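Long-range contact in Stk_08120 (Sulfolobus tokodaii str. 7, PDB 2EJX), which probably carries fatty acids, as a member of a thermoacidophile-specific protein family related to the Bet v 1-like proteins: residues F24-P36 against V115-I129. Numbering follows the deposited sequence.
Sequences FSDPAFTIPQIFP and VSSNLDRLAENIDEI
Ile34 and Asn118 mark the nearest backbone approach of the two segments, their CA atoms 5.3 Å apart. Helix 27-34 runs at 121° to the segment 115-129 of the long C-terminal helix, and the two axes come within 9.6 Å. Leu122 is the central knob. It sits in a hole made by Phe24, Phe29, Gln33 and Ile34. Its CG lies anti to the backbone N (chi1 -154°), which sends both methyls across the interface. Leu122 CD2 meets the edge of the Phe24 ring, 3.8 Å from Phe24 CZ. Leu122 CD1 packs against CB and CG of Gln33. The edge of the Phe29 ring, at CE2, stands over one face of Phe24, toward its rim. Ile129 CG2 lies at the edge of the Phe29 ring, 3.5 Å from Phe29 CE1. Nearer Pro36, Ile34 CG1 lies 3.9 Å from Leu119 CD2, and Val115 CG2 packs on Pro36 CD.

Asn118 ND2 donates to Ile34 O at 2.8 Å, from above the carbonyl plane. Asn118 OD1 accepts a nearly straight bond (174°) from Arg121 NH2, again from above the carbonyl plane. Together the two bonds limit the rotation of the amide. An alanine at Asn118 is likely to leave Ile34 O without this donor and the Arg121 guanidinium freer to turn.

Strand 82-92 lies under Phe24 and Ile34, and strand 7-12 under Leu119 and Ile126. The contact thus joins both helices over the antiparallel sheet, as in the helix-grip fold of Bet v 1-like proteins. Apolar packing around Leu122 probably favours their close approach, while the directional Asn118 bond probably sets where the short helix ends against the long one.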
ATOM      1  N   PHE A  24      -2.889  -7.170   2.306  1.00 23.59           N
ATOM      2  CA  PHE A  24      -2.426  -6.121   1.393  1.00 24.92           C
ATOM      3  C   PHE A  24      -3.501  -5.767   0.344  1.00 25.36           C
ATOM      4  O   PHE A  24      -3.533  -4.620  -0.135  1.00 26.24           O
ATOM      5  CB  PHE A  24      -1.095  -6.528   0.731  1.00 25.08           C
ATOM      6  CG  PHE A  24       0.111  -6.064   1.491  1.00 25.79           C
ATOM      7  CD1 PHE A  24       0.428  -4.706   1.536  1.00 25.57           C
ATOM      8  CD2 PHE A  24       0.932  -6.984   2.182  1.00 25.35           C
ATOM      9  CE1 PHE A  24       1.538  -4.247   2.249  1.00 26.91           C
ATOM     10  CE2 PHE A  24       2.053  -6.535   2.865  1.00 23.44           C
ATOM     11  CZ  PHE A  24       2.351  -5.177   2.914  1.00 23.74           C
ATOM     12  N   SER A  25      -4.415  -6.714   0.060  1.00 25.19           N
ATOM     13  CA  SER A  25      -5.553  -6.465  -0.892  1.00 24.74           C
ATOM     14  C   SER A  25      -6.656  -5.612  -0.279  1.00 26.09           C
ATOM     15  O   SER A  25      -7.583  -5.183  -0.967  1.00 25.22           O
ATOM     16  CB  SER A  25      -6.157  -7.784  -1.380  1.00 25.69           C
ATOM     17  OG  SER A  25      -7.031  -8.364  -0.416  1.00 25.84           O
ATOM     18  N   ASP A  26      -6.612  -5.398   1.037  1.00 24.90           N
ATOM     19  CA  ASP A  26      -7.494  -4.427   1.687  1.00 26.80           C
ATOM     20  C   ASP A  26      -6.917  -3.007   1.639  1.00 27.32           C
ATOM     21  O   ASP A  26      -5.918  -2.692   2.303  1.00 25.87           O
ATOM     22  CB  ASP A  26      -7.735  -4.843   3.150  1.00 25.97           C
ATOM     23  CG  ASP A  26      -8.684  -3.903   3.901  1.00 30.77           C
ATOM     24  OD1 ASP A  26      -9.216  -2.931   3.294  1.00 26.23           O
ATOM     25  OD2 ASP A  26      -8.902  -4.143   5.119  1.00 29.44           O
ATOM     26  N   PRO A  27      -7.574  -2.104   0.886  1.00 27.02           N
ATOM     27  CA  PRO A  27      -6.953  -0.790   0.787  1.00 26.79           C
ATOM     28  C   PRO A  27      -6.950  -0.019   2.096  1.00 25.85           C
ATOM     29  O   PRO A  27      -6.133   0.876   2.268  1.00 26.28           O
ATOM     30  CB  PRO A  27      -7.827  -0.069  -0.298  1.00 27.58           C
ATOM     31  CG  PRO A  27      -9.105  -0.727  -0.255  1.00 28.89           C
ATOM     32  CD  PRO A  27      -8.822  -2.179   0.096  1.00 28.52           C
ATOM     33  N   ALA A  28      -7.827  -0.376   3.036  1.00 24.72           N
ATOM     34  CA  ALA A  28      -7.847   0.263   4.347  1.00 25.78           C
ATOM     35  C   ALA A  28      -6.566  -0.061   5.114  1.00 25.16           C
ATOM     36  O   ALA A  28      -6.188   0.639   6.038  1.00 25.85           O
ATOM     37  CB  ALA A  28      -9.040  -0.225   5.133  1.00 26.05           C
ATOM     38  N   PHE A  29      -5.917  -1.148   4.730  1.00 24.79           N
ATOM     39  CA  PHE A  29      -4.599  -1.463   5.288  1.00 24.85           C
ATOM     40  C   PHE A  29      -3.508  -0.743   4.524  1.00 24.23           C
ATOM     41  O   PHE A  29      -2.780   0.140   5.070  1.00 26.04           O
ATOM     42  CB  PHE A  29      -4.334  -2.992   5.278  1.00 24.40           C
ATOM     43  CG  PHE A  29      -2.934  -3.366   5.722  1.00 23.56           C
ATOM     44  CD1 PHE A  29      -2.588  -3.338   7.104  1.00 26.77           C
ATOM     45  CD2 PHE A  29      -1.960  -3.721   4.805  1.00 25.15           C
ATOM     46  CE1 PHE A  29      -1.280  -3.647   7.538  1.00 25.02           C
ATOM     47  CE2 PHE A  29      -0.623  -4.044   5.220  1.00 23.63           C
ATOM     48  CZ  PHE A  29      -0.280  -4.030   6.598  1.00 24.22           C
ATOM     49  N   THR A  30      -3.469  -1.055   3.227  1.00 25.23           N
ATOM     50  CA  THR A  30      -2.324  -0.778   2.356  1.00 24.13           C
ATOM     51  C   THR A  30      -2.105   0.720   2.124  1.00 24.07           C
ATOM     52  O   THR A  30      -0.964   1.179   2.149  1.00 23.62           O
ATOM     53  CB  THR A  30      -2.484  -1.535   1.042  1.00 25.23           C
ATOM     54  OG1 THR A  30      -2.523  -2.947   1.320  1.00 23.66           O
ATOM     55  CG2 THR A  30      -1.337  -1.239   0.067  1.00 23.76           C
ATOM     56  N   ILE A  31      -3.178   1.479   1.897  1.00 24.67           N
ATOM     57  CA  ILE A  31      -3.035   2.895   1.547  1.00 24.69           C
ATOM     58  C   ILE A  31      -2.496   3.741   2.716  1.00 25.32           C
ATOM     59  O   ILE A  31      -1.536   4.471   2.526  1.00 25.25           O
ATOM     60  CB  ILE A  31      -4.357   3.489   0.885  1.00 24.25           C
ATOM     61  CG1 ILE A  31      -4.754   2.676  -0.352  1.00 26.69           C
ATOM     62  CG2 ILE A  31      -4.216   4.933   0.529  1.00 22.48           C
ATOM     63  CD1 ILE A  31      -3.762   2.676  -1.448  1.00 27.02           C
ATOM     64  N   PRO A  32      -3.100   3.654   3.934  1.00 25.65           N
ATOM     65  CA  PRO A  32      -2.518   4.397   5.053  1.00 26.26           C
ATOM     66  C   PRO A  32      -1.089   3.954   5.402  1.00 25.80           C
ATOM     67  O   PRO A  32      -0.271   4.774   5.830  1.00 26.45           O
ATOM     68  CB  PRO A  32      -3.483   4.092   6.206  1.00 27.74           C
ATOM     69  CG  PRO A  32      -4.785   3.726   5.479  1.00 26.58           C
ATOM     70  CD  PRO A  32      -4.327   2.947   4.345  1.00 25.30           C
ATOM     71  N   GLN A  33      -0.780   2.693   5.166  1.00 25.71           N
ATOM     72  CA  GLN A  33       0.581   2.171   5.459  1.00 25.18           C
ATOM     73  C   GLN A  33       1.662   2.711   4.542  1.00 26.33           C
ATOM     74  O   GLN A  33       2.814   2.841   4.985  1.00 25.64           O
ATOM     75  CB  GLN A  33       0.637   0.644   5.435  1.00 25.64           C
ATOM     76  CG  GLN A  33      -0.041  -0.067   6.603  1.00 27.25           C
ATOM     77  CD  GLN A  33       0.717   0.023   7.926  1.00 28.28           C
ATOM     78  OE1 GLN A  33       0.207  -0.389   8.997  1.00 33.66           O
ATOM     79  NE2 GLN A  33       1.911   0.545   7.874  1.00 23.44           N
ATOM     80  N   ILE A  34       1.290   2.986   3.276  1.00 24.61           N
ATOM     81  CA  ILE A  34       2.285   3.295   2.220  1.00 25.34           C
ATOM     82  C   ILE A  34       2.263   4.733   1.724  1.00 24.25           C
ATOM     83  O   ILE A  34       3.314   5.367   1.567  1.00 23.51           O
ATOM     84  CB  ILE A  34       2.178   2.275   1.033  1.00 26.24           C
ATOM     85  CG1 ILE A  34       2.610   0.863   1.499  1.00 24.11           C
ATOM     86  CG2 ILE A  34       3.105   2.680  -0.152  1.00 25.70           C
ATOM     87  CD1 ILE A  34       2.087  -0.221   0.621  1.00 24.26           C
ATOM     88  N   PHE A  35       1.060   5.281   1.514  1.00 25.83           N
ATOM     89  CA  PHE A  35       0.948   6.614   0.943  1.00 26.13           C
ATOM     90  C   PHE A  35       1.409   7.676   1.950  1.00 26.62           C
ATOM     91  O   PHE A  35       1.338   7.427   3.153  1.00 26.57           O
ATOM     92  CB  PHE A  35      -0.472   6.869   0.425  1.00 25.70           C
ATOM     93  CG  PHE A  35      -0.678   6.396  -0.990  1.00 28.55           C
ATOM     94  CD1 PHE A  35      -0.367   5.087  -1.352  1.00 30.19           C
ATOM     95  CD2 PHE A  35      -1.119   7.273  -1.971  1.00 32.10           C
ATOM     96  CE1 PHE A  35      -0.530   4.634  -2.664  1.00 30.17           C
ATOM     97  CE2 PHE A  35      -1.272   6.833  -3.306  1.00 32.52           C
ATOM     98  CZ  PHE A  35      -0.997   5.513  -3.639  1.00 28.76           C
ATOM     99  N   PRO A  36       1.932   8.837   1.467  1.00 26.70           N
ATOM    100  CA  PRO A  36       2.389   9.862   2.423  1.00 26.81           C
ATOM    101  C   PRO A  36       1.276  10.521   3.233  1.00 26.71           C
ATOM    102  O   PRO A  36       0.389  11.149   2.654  1.00 28.32           O
ATOM    103  CB  PRO A  36       3.077  10.929   1.548  1.00 26.84           C
ATOM    104  CG  PRO A  36       3.118  10.387   0.166  1.00 27.56           C
ATOM    105  CD  PRO A  36       2.157   9.237   0.052  1.00 26.89           C
ATOM    106  N   VAL A 115       7.196   7.832   1.016  1.00 24.17           N
ATOM    107  CA  VAL A 115       6.870   6.464   0.612  1.00 24.97           C
ATOM    108  C   VAL A 115       7.978   5.488   0.981  1.00 24.82           C
ATOM    109  O   VAL A 115       7.688   4.407   1.487  1.00 22.61           O
ATOM    110  CB  VAL A 115       6.576   6.370  -0.902  1.00 24.10           C
ATOM    111  CG1 VAL A 115       6.481   4.914  -1.360  1.00 28.38           C
ATOM    112  CG2 VAL A 115       5.244   7.083  -1.189  1.00 25.25           C
ATOM    113  N   SER A 116       9.237   5.850   0.715  1.00 25.97           N
ATOM    114  CA  SER A 116      10.352   4.956   1.085  1.00 27.73           C
ATOM    115  C   SER A 116      10.451   4.772   2.597  1.00 26.59           C
ATOM    116  O   SER A 116      10.733   3.672   3.065  1.00 27.05           O
ATOM    117  CB  SER A 116      11.700   5.392   0.494  1.00 29.18           C
ATOM    118  OG  SER A 116      11.997   6.684   0.967  1.00 36.15           O
ATOM    119  N   SER A 117      10.199   5.815   3.375  1.00 26.20           N
ATOM    120  CA  SER A 117      10.222   5.641   4.838  1.00 26.20           C
ATOM    121  C   SER A 117       9.115   4.649   5.285  1.00 24.99           C
ATOM    122  O   SER A 117       9.287   3.817   6.213  1.00 25.53           O
ATOM    123  CB  SER A 117      10.067   7.009   5.528  1.00 26.94           C
ATOM    124  OG  SER A 117       9.835   6.808   6.922  1.00 33.26           O
ATOM    125  N   ASN A 118       7.950   4.798   4.700  1.00 22.93           N
ATOM    126  CA  ASN A 118       6.842   3.873   4.951  1.00 22.42           C
ATOM    127  C   ASN A 118       7.182   2.454   4.569  1.00 21.67           C
ATOM    128  O   ASN A 118       6.942   1.522   5.326  1.00 20.40           O
ATOM    129  CB  ASN A 118       5.600   4.318   4.171  1.00 23.55           C
ATOM    130  CG  ASN A 118       4.809   5.402   4.895  1.00 25.06           C
ATOM    131  OD1 ASN A 118       4.820   5.498   6.144  1.00 28.07           O
ATOM    132  ND2 ASN A 118       4.117   6.232   4.120  1.00 25.81           N
ATOM    133  N   LEU A 119       7.752   2.276   3.380  1.00 20.82           N
ATOM    134  CA  LEU A 119       8.131   0.932   2.966  1.00 21.02           C
ATOM    135  C   LEU A 119       9.200   0.292   3.850  1.00 19.82           C
ATOM    136  O   LEU A 119       9.143  -0.906   4.125  1.00 19.98           O
ATOM    137  CB  LEU A 119       8.528   0.889   1.469  1.00 21.33           C
ATOM    138  CG  LEU A 119       7.421   1.219   0.469  1.00 22.41           C
ATOM    139  CD1 LEU A 119       8.003   1.331  -0.940  1.00 25.10           C
ATOM    140  CD2 LEU A 119       6.279   0.147   0.492  1.00 24.49           C
ATOM    141  N   ASP A 120      10.186   1.084   4.273  1.00 20.65           N
ATOM    142  CA  ASP A 120      11.209   0.633   5.218  1.00 21.09           C
ATOM    143  C   ASP A 120      10.613   0.214   6.533  1.00 21.95           C
ATOM    144  O   ASP A 120      10.958  -0.833   7.047  1.00 22.27           O
ATOM    145  CB  ASP A 120      12.257   1.750   5.442  1.00 21.53           C
ATOM    146  CG  ASP A 120      13.179   1.949   4.247  1.00 25.33           C
ATOM    147  OD1 ASP A 120      13.141   1.163   3.303  1.00 27.84           O
ATOM    148  OD2 ASP A 120      13.959   2.901   4.273  1.00 29.10           O
ATOM    149  N   ARG A 121       9.716   1.052   7.092  1.00 21.80           N
ATOM    150  CA  ARG A 121       9.053   0.728   8.347  1.00 23.28           C
ATOM    151  C   ARG A 121       8.201  -0.555   8.206  1.00 22.13           C
ATOM    152  O   ARG A 121       8.224  -1.423   9.062  1.00 21.86           O
ATOM    153  CB  ARG A 121       8.163   1.921   8.777  1.00 22.88           C
ATOM    154  CG  ARG A 121       7.454   1.720  10.125  1.00 25.79           C
ATOM    155  CD  ARG A 121       6.518   2.896  10.460  1.00 23.90           C
ATOM    156  NE  ARG A 121       5.665   3.239   9.314  1.00 25.51           N
ATOM    157  CZ  ARG A 121       4.590   2.550   8.910  1.00 27.40           C
ATOM    158  NH1 ARG A 121       4.152   1.440   9.535  1.00 23.53           N
ATOM    159  NH2 ARG A 121       3.967   2.962   7.807  1.00 29.67           N
ATOM    160  N   LEU A 122       7.457  -0.680   7.118  1.00 21.63           N
ATOM    161  CA  LEU A 122       6.687  -1.905   6.865  1.00 23.88           C
ATOM    162  C   LEU A 122       7.607  -3.133   6.779  1.00 24.05           C
ATOM    163  O   LEU A 122       7.324  -4.153   7.402  1.00 25.13           O
ATOM    164  CB  LEU A 122       5.849  -1.740   5.578  1.00 24.20           C
ATOM    165  CG  LEU A 122       4.562  -2.482   5.267  1.00 28.94           C
ATOM    166  CD1 LEU A 122       3.459  -2.221   6.297  1.00 27.32           C
ATOM    167  CD2 LEU A 122       4.140  -1.977   3.850  1.00 24.58           C
ATOM    168  N   ALA A 123       8.716  -3.033   6.048  1.00 23.70           N
ATOM    169  CA  ALA A 123       9.630  -4.168   5.913  1.00 23.82           C
ATOM    170  C   ALA A 123      10.201  -4.603   7.264  1.00 25.09           C
ATOM    171  O   ALA A 123      10.310  -5.790   7.536  1.00 26.43           O
ATOM    172  CB  ALA A 123      10.735  -3.853   4.947  1.00 24.42           C
ATOM    173  N   GLU A 124      10.571  -3.635   8.102  1.00 25.79           N
ATOM    174  CA  GLU A 124      11.215  -3.880   9.398  1.00 25.51           C
ATOM    175  C   GLU A 124      10.269  -4.409  10.449  1.00 25.56           C
ATOM    176  O   GLU A 124      10.727  -5.073  11.379  1.00 26.82           O
ATOM    177  CB  GLU A 124      11.907  -2.597   9.921  1.00 25.86           C
ATOM    178  CG  GLU A 124      13.160  -2.190   9.135  1.00 27.98           C
ATOM    179  CD  GLU A 124      13.523  -0.718   9.297  1.00 30.83           C
ATOM    180  OE1 GLU A 124      12.893  -0.003  10.131  1.00 36.07           O
ATOM    181  OE2 GLU A 124      14.426  -0.261   8.552  1.00 36.23           O
ATOM    182  N   ASN A 125       8.962  -4.112  10.321  1.00 23.63           N
ATOM    183  CA  ASN A 125       7.952  -4.467  11.312  1.00 22.46           C
ATOM    184  C   ASN A 125       6.821  -5.385  10.798  1.00 22.71           C
ATOM    185  O   ASN A 125       5.800  -5.557  11.448  1.00 21.31           O
ATOM    186  CB  ASN A 125       7.366  -3.176  11.899  1.00 23.67           C
ATOM    187  CG  ASN A 125       8.437  -2.360  12.644  1.00 24.32           C
ATOM    188  OD1 ASN A 125       8.884  -2.751  13.764  1.00 24.88           O
ATOM    189  ND2 ASN A 125       8.892  -1.273  12.017  1.00 23.72           N
ATOM    190  N   ILE A 126       7.022  -6.000   9.642  1.00 21.20           N
ATOM    191  CA  ILE A 126       5.866  -6.620   8.934  1.00 21.21           C
ATOM    192  C   ILE A 126       5.181  -7.694   9.747  1.00 21.19           C
ATOM    193  O   ILE A 126       3.952  -7.727   9.836  1.00 20.26           O
ATOM    194  CB  ILE A 126       6.289  -7.196   7.522  1.00 20.10           C
ATOM    195  CG1 ILE A 126       5.093  -7.727   6.754  1.00 21.00           C
ATOM    196  CG2 ILE A 126       7.385  -8.220   7.684  1.00 20.87           C
ATOM    197  CD1 ILE A 126       4.021  -6.686   6.414  1.00 21.62           C
ATOM    198  N   ASP A 127       5.952  -8.551  10.406  1.00 21.61           N
ATOM    199  CA  ASP A 127       5.290  -9.682  11.071  1.00 22.16           C
ATOM    200  C   ASP A 127       4.461  -9.280  12.332  1.00 21.47           C
ATOM    201  O   ASP A 127       3.412  -9.906  12.598  1.00 22.61           O
ATOM    202  CB  ASP A 127       6.299 -10.776  11.358  1.00 24.04           C
ATOM    203  CG  ASP A 127       6.633 -11.574  10.104  1.00 25.40           C
ATOM    204  OD1 ASP A 127       6.040 -11.317   9.023  1.00 31.43           O
ATOM    205  OD2 ASP A 127       7.444 -12.508  10.217  1.00 33.18           O
ATOM    206  N   GLU A 128       4.952  -8.266  13.063  1.00 22.78           N
ATOM    207  CA  GLU A 128       4.259  -7.657  14.221  1.00 22.64           C
ATOM    208  C   GLU A 128       3.028  -6.896  13.733  1.00 22.83           C
ATOM    209  O   GLU A 128       1.954  -7.027  14.294  1.00 22.07           O
ATOM    210  CB  GLU A 128       5.183  -6.704  15.013  1.00 24.35           C
ATOM    211  CG  GLU A 128       6.484  -7.366  15.601  1.00 28.94           C
ATOM    212  CD  GLU A 128       7.771  -7.341  14.696  1.00 38.06           C
ATOM    213  OE1 GLU A 128       7.715  -7.216  13.441  1.00 36.07           O
ATOM    214  OE2 GLU A 128       8.893  -7.435  15.273  1.00 42.20           O
ATOM    215  N   ILE A 129       3.171  -6.155  12.635  1.00 21.88           N
ATOM    216  CA  ILE A 129       1.981  -5.441  12.074  1.00 21.09           C
ATOM    217  C   ILE A 129       0.874  -6.474  11.665  1.00 20.75           C
ATOM    218  O   ILE A 129      -0.325  -6.345  11.989  1.00 20.92           O
ATOM    219  CB  ILE A 129       2.425  -4.579  10.888  1.00 19.30           C
ATOM    220  CG1 ILE A 129       3.211  -3.349  11.405  1.00 22.83           C
ATOM    221  CG2 ILE A 129       1.155  -4.206  10.032  1.00 19.20           C
ATOM    222  CD1 ILE A 129       4.076  -2.654  10.331  1.00 25.14           C
TER